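Local coordinates for protein general negative regulator of transcription subunit 2 (Saccharomyces cerevisiae, PDB 4BY6) that serves as a component of the CCR4-NOT core complex, needed for its integrity, and with the NOT subcomplex negatively regulates transcription of many genes, at residues D109-L112 and F113-Y117; I124-L127 and T128-E131. All blocks are in the same frame, centred on the assembly; numbering follows the deposited sequence.

Contact 1: D109-L112 and F113-Y117; sequences DETL and FFLFY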
loop_
_atom_site.group_PDB
_atom_site.type_symbol
_atom_site.label_atom_id
_atom_site.label_comp_id
_atom_site.label_asym_id
_atom_site.label_seq_id
_atom_site.Cartn_x
_atom_site.Cartn_y
_atom_site.Cartn_z
ATOM N N ASP E 109 -23.163 25.028 -17.632
ATOM C CA ASP E 109 -21.875 25.338 -18.247
ATOM C C ASP E 109 -20.796 24.359 -17.780
ATOM O O ASP E 109 -20.097 23.760 -18.610
ATOM C CB ASP E 109 -21.424 26.775 -17.912
ATOM C CG ASP E 109 -22.319 27.863 -18.520
ATOM O OD1 ASP E 109 -23.158 27.571 -19.412
ATOM O OD2 ASP E 109 -22.184 29.030 -18.063
ATOM N N GLU E 110 -20.672 24.186 -16.463
ATOM C CA GLU E 110 -19.638 23.304 -15.922
ATOM C C GLU E 110 -19.747 21.904 -16.492
ATOM O O GLU E 110 -18.735 21.321 -16.884
ATOM C CB GLU E 110 -19.697 23.227 -14.407
ATOM C CG GLU E 110 -18.791 24.179 -13.706
ATOM C CD GLU E 110 -19.542 25.354 -13.180
ATOM O OE1 GLU E 110 -20.559 25.727 -13.824
ATOM O OE2 GLU E 110 -19.126 25.890 -12.124
ATOM N N THR E 111 -20.962 21.365 -16.573
ATOM C CA THR E 111 -21.107 20.023 -17.138
ATOM C C THR E 111 -20.603 19.942 -18.586
ATOM O O THR E 111 -19.917 18.973 -18.955
ATOM C CB THR E 111 -22.559 19.554 -17.034
ATOM O OG1 THR E 111 -22.847 19.354 -15.648
ATOM C CG2 THR E 111 -22.787 18.228 -17.778
ATOM N N LEU E 112 -20.883 20.982 -19.378
ATOM C CA LEU E 112 -20.383 21.068 -20.752
ATOM C C LEU E 112 -18.838 21.137 -20.783
ATOM O O LEU E 112 -18.183 20.484 -21.625
ATOM C CB LEU E 112 -20.962 22.292 -21.453
ATOM C CG LEU E 112 -22.472 22.502 -21.493
ATOM C CD1 LEU E 112 -22.761 23.873 -22.079
ATOM C CD2 LEU E 112 -23.132 21.416 -22.308
ATOM N N PHE E 113 -18.260 21.917 -19.866
ATOM C CA PHE E 113 -16.810 21.982 -19.764
ATOM C C PHE E 113 -16.229 20.585 -19.499
ATOM O O PHE E 113 -15.252 20.166 -20.128
ATOM C CB PHE E 113 -16.384 22.935 -18.654
ATOM C CG PHE E 113 -16.631 24.376 -18.956
ATOM C CD1 PHE E 113 -16.543 24.853 -20.254
ATOM C CD2 PHE E 113 -16.923 25.266 -17.927
ATOM C CE1 PHE E 113 -16.747 26.196 -20.522
ATOM C CE2 PHE E 113 -17.137 26.617 -18.183
ATOM C CZ PHE E 113 -17.060 27.087 -19.475
ATOM N N PHE E 114 -16.828 19.889 -18.537
ATOM C CA PHE E 114 -16.423 18.538 -18.181
ATOM C C PHE E 114 -16.401 17.617 -19.405
ATOM O O PHE E 114 -15.396 16.952 -19.697
ATOM C CB PHE E 114 -17.370 17.980 -17.136
ATOM C CG PHE E 114 -17.029 16.606 -16.692
ATOM C CD1 PHE E 114 -16.232 16.411 -15.568
ATOM C CD2 PHE E 114 -17.512 15.498 -17.390
ATOM C CE1 PHE E 114 -15.902 15.129 -15.139
ATOM C CE2 PHE E 114 -17.190 14.197 -16.971
ATOM C CZ PHE E 114 -16.387 14.016 -15.843
ATOM N N LEU E 115 -17.527 17.567 -20.107
ATOM C CA LEU E 115 -17.604 16.770 -21.326
ATOM C C LEU E 115 -16.569 17.184 -22.377
ATOM O O LEU E 115 -15.869 16.336 -22.930
ATOM C CB LEU E 115 -19.005 16.876 -21.912
ATOM C CG LEU E 115 -20.042 16.117 -21.107
ATOM C CD1 LEU E 115 -21.430 16.492 -21.612
ATOM C CD2 LEU E 115 -19.769 14.602 -21.220
ATOM N N PHE E 116 -16.468 18.488 -22.634
ATOM C CA PHE E 116 -15.543 19.026 -23.632
ATOM C C PHE E 116 -14.081 18.645 -23.337
ATOM O O PHE E 116 -13.286 18.418 -24.247
ATOM C CB PHE E 116 -15.687 20.548 -23.701
ATOM C CG PHE E 116 -14.649 21.228 -24.549
ATOM C CD1 PHE E 116 -14.847 21.405 -25.904
ATOM C CD2 PHE E 116 -13.465 21.703 -23.979
ATOM C CE1 PHE E 116 -13.896 22.045 -26.694
ATOM C CE2 PHE E 116 -12.505 22.352 -24.755
ATOM C CZ PHE E 116 -12.723 22.529 -26.114
ATOM N N TYR E 117 -13.731 18.587 -22.060
ATOM C CA TYR E 117 -12.379 18.232 -21.667
ATOM C C TYR E 117 -12.207 16.730 -21.463
ATOM O O TYR E 117 -11.090 16.280 -21.239
ATOM C CB TYR E 117 -11.986 18.951 -20.386
ATOM C CG TYR E 117 -11.578 20.381 -20.588
ATOM C CD1 TYR E 117 -10.341 20.703 -21.142
ATOM C CD2 TYR E 117 -12.424 21.421 -20.221
ATOM C CE1 TYR E 117 -9.948 22.014 -21.320
ATOM C CE2 TYR E 117 -12.041 22.745 -20.404
ATOM C CZ TYR E 117 -10.797 23.035 -20.949
ATOM O OH TYR E 117 -10.425 24.356 -21.130
#
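F113 packs against D109 one turn back along the alpha-helix 109-118, which lies in the C-terminal NOT2/NOT3/NOT5 region. Four i-to-i+4 backbone hydrogen bonds tie 109-112 to 113-117: F113 N to D109 O, F114 N to E110 O, L115 N to T111 O and F116 N to L112 O, the last 2.8 Å long. All four are fairly straight, L115 N to T111 O reaching 172° at the hydrogen.

The polar ends of D109 and T111 find their partners outside the helix. D109 OD1 makes a salt bridge with R135, while T111 OG1 hydrogen-bonds to polar and acidic side chains of another protein's chain.

Among the other side chains, F113 has CG anti to its carbonyl carbon (chi1 -71°), which swings the ring back over the preceding turn. D109 O then lies over one face of the ring, displaced from the ring centre, with CG 3.5 Å from that oxygen. Beyond the helix, F171 stacks on the ring, W137 meets it edge-to-face, and L132 of helix 123-134 packs against it. An alanine at F113 would probably take this ring away from F171 and W137 and open a gap beside the D109 carbonyl. L115 leans back in the same way, its CG 3.6 Å from T111 O. F114 and F116 are turned differently, CG anti to the backbone N, and carry their rings away from the first turn. F116 meets an aromatic ring of the other protein's chain edge-to-face, and its CD2 sits 3.9 Å above the plane of the Y117 ring, over its centre.

Contact 2: I124-L127 and T128-E131; sequences IQEL and TYLE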
loop_
_atom_site.group_PDB
_atom_site.type_symbol
_atom_site.label_atom_id
_atom_site.label_comp_id
_atom_site.label_asym_id
_atom_site.label_seq_id
_atom_site.Cartn_x
_atom_site.Cartn_y
_atom_site.Cartn_z
ATOM N N ILE E 124 -19.831 14.572 -28.756
ATOM C CA ILE E 124 -20.197 15.334 -27.579
ATOM C C ILE E 124 -19.235 16.534 -27.379
ATOM O O ILE E 124 -19.642 17.593 -26.910
ATOM C CB ILE E 124 -20.253 14.416 -26.324
ATOM C CG1 ILE E 124 -20.913 15.141 -25.148
ATOM C CG2 ILE E 124 -18.888 13.938 -25.930
ATOM C CD1 ILE E 124 -22.272 15.754 -25.496
ATOM N N GLN E 125 -17.981 16.409 -27.798
ATOM C CA GLN E 125 -17.076 17.551 -27.683
ATOM C C GLN E 125 -17.548 18.672 -28.614
ATOM O O GLN E 125 -17.623 19.836 -28.205
ATOM C CB GLN E 125 -15.631 17.155 -28.005
ATOM C CG GLN E 125 -14.619 18.293 -27.818
ATOM C CD GLN E 125 -13.181 17.869 -28.061
ATOM O OE1 GLN E 125 -12.833 17.338 -29.119
ATOM N NE2 GLN E 125 -12.337 18.094 -27.071
ATOM N N GLU E 126 -17.900 18.316 -29.846
ATOM C CA GLU E 126 -18.423 19.296 -30.784
ATOM C C GLU E 126 -19.756 19.926 -30.307
ATOM O O GLU E 126 -20.003 21.131 -30.489
ATOM C CB GLU E 126 -18.616 18.662 -32.155
ATOM C CG GLU E 126 -19.116 19.630 -33.213
ATOM C CD GLU E 126 -18.036 20.587 -33.699
ATOM O OE1 GLU E 126 -16.838 20.362 -33.408
ATOM O OE2 GLU E 126 -18.396 21.582 -34.357
ATOM N N LEU E 127 -20.629 19.118 -29.723
ATOM C CA LEU E 127 -21.906 19.651 -29.297
ATOM C C LEU E 127 -21.723 20.611 -28.105
ATOM O O LEU E 127 -22.340 21.682 -28.051
ATOM C CB LEU E 127 -22.869 18.512 -28.966
ATOM C CG LEU E 127 -23.428 17.706 -30.150
ATOM C CD1 LEU E 127 -24.532 16.804 -29.671
ATOM C CD2 LEU E 127 -23.947 18.579 -31.295
ATOM N N THR E 128 -20.852 20.255 -27.170
ATOM C CA THR E 128 -20.580 21.154 -26.054
ATOM C C THR E 128 -19.849 22.423 -26.523
ATOM O O THR E 128 -20.045 23.499 -25.980
ATOM C CB THR E 128 -19.765 20.463 -24.951
ATOM O OG1 THR E 128 -18.626 19.806 -25.523
ATOM C CG2 THR E 128 -20.631 19.437 -24.240
ATOM N N TYR E 129 -18.991 22.298 -27.518
ATOM C CA TYR E 129 -18.395 23.486 -28.089
ATOM C C TYR E 129 -19.481 24.410 -28.657
ATOM O O TYR E 129 -19.479 25.619 -28.411
ATOM C CB TYR E 129 -17.391 23.124 -29.187
ATOM C CG TYR E 129 -17.013 24.317 -30.035
ATOM C CD1 TYR E 129 -16.052 25.208 -29.606
ATOM C CD2 TYR E 129 -17.662 24.582 -31.243
ATOM C CE1 TYR E 129 -15.702 26.302 -30.371
ATOM C CE2 TYR E 129 -17.324 25.680 -32.012
ATOM C CZ TYR E 129 -16.340 26.539 -31.570
ATOM O OH TYR E 129 -15.990 27.650 -32.306
ATOM N N LEU E 130 -20.406 23.847 -29.422
ATOM C CA LEU E 130 -21.440 24.680 -30.044
ATOM C C LEU E 130 -22.357 25.329 -29.016
ATOM O O LEU E 130 -22.745 26.491 -29.166
ATOM C CB LEU E 130 -22.269 23.860 -31.022
ATOM C CG LEU E 130 -21.478 23.325 -32.207
ATOM C CD1 LEU E 130 -22.301 22.312 -32.942
ATOM C CD2 LEU E 130 -21.061 24.450 -33.118
ATOM N N GLU E 131 -22.692 24.571 -27.974
ATOM C CA GLU E 131 -23.572 25.051 -26.916
ATOM C C GLU E 131 -22.893 26.138 -26.070
ATOM O O GLU E 131 -23.505 27.146 -25.697
ATOM C CB GLU E 131 -24.011 23.886 -26.048
ATOM C CG GLU E 131 -24.880 24.270 -24.889
ATOM C CD GLU E 131 -26.252 24.757 -25.300
ATOM O OE1 GLU E 131 -26.715 24.415 -26.410
ATOM O OE2 GLU E 131 -26.867 25.487 -24.494
#
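T128 turns OG1 between its backbone N and carbonyl carbon (chi1 50°), which aims the hydroxyl back at the preceding turn, and E126 bends at chi2 (75°) after an extended first torsion, bringing its carboxylate near L130. OG1 lies 2.8 Å from I124 O and 2.9 Å from Q125 O, so the one hydroxyl proton can serve either carbonyl. I124 O also receives the backbone N of T128, so the buried threonine meets the same carbonyl with main chain and side chain. Such a hydroxyl-to-carbonyl contact one turn back is familiar for threonine in helices; here it lies within the alpha-helix 123-134, where Y129, L130 and E131 continue the i-to-i+4 ladder to Q125, E126 and L127.

E126 and L130 cross obliquely: OE2 of E126 is 4.1 Å from L130 CD2, and E126 CG is 4.2 Å from L130 CD1. The other carboxylate oxygen, OE1, hydrogen-bonds to a bound glycerol, probably from the crystallisation liquor. L127 and L130 touch loosely through methyl groups, CD2 to CD1 at 4.4 Å. E131 carries its carboxylate away from the turn, where OE2 forms a salt bridge with R135.

Overall arrangement
Contact 1 and contact 2 lie on successive helices, 109-118 and 123-134, within the same C-terminal family region, and contact 1 comes first along the chain. Their centres are about 9 Å apart and the helices touch directly: Q125 NE2 probably hydrogen-bonds to F116 O, 3.0 Å away, L112 CD1 packs on E131 CG, and F116 CB on T128 OG1. R135 joins them further, meeting D109 of the first helix and E131 of the second. Contact 1 is the more buried and nearer the chain centre; its aromatic rings reach strand residues W146 and F171. Both helices also meet another protein's chain, consistent with a part in complex assembly.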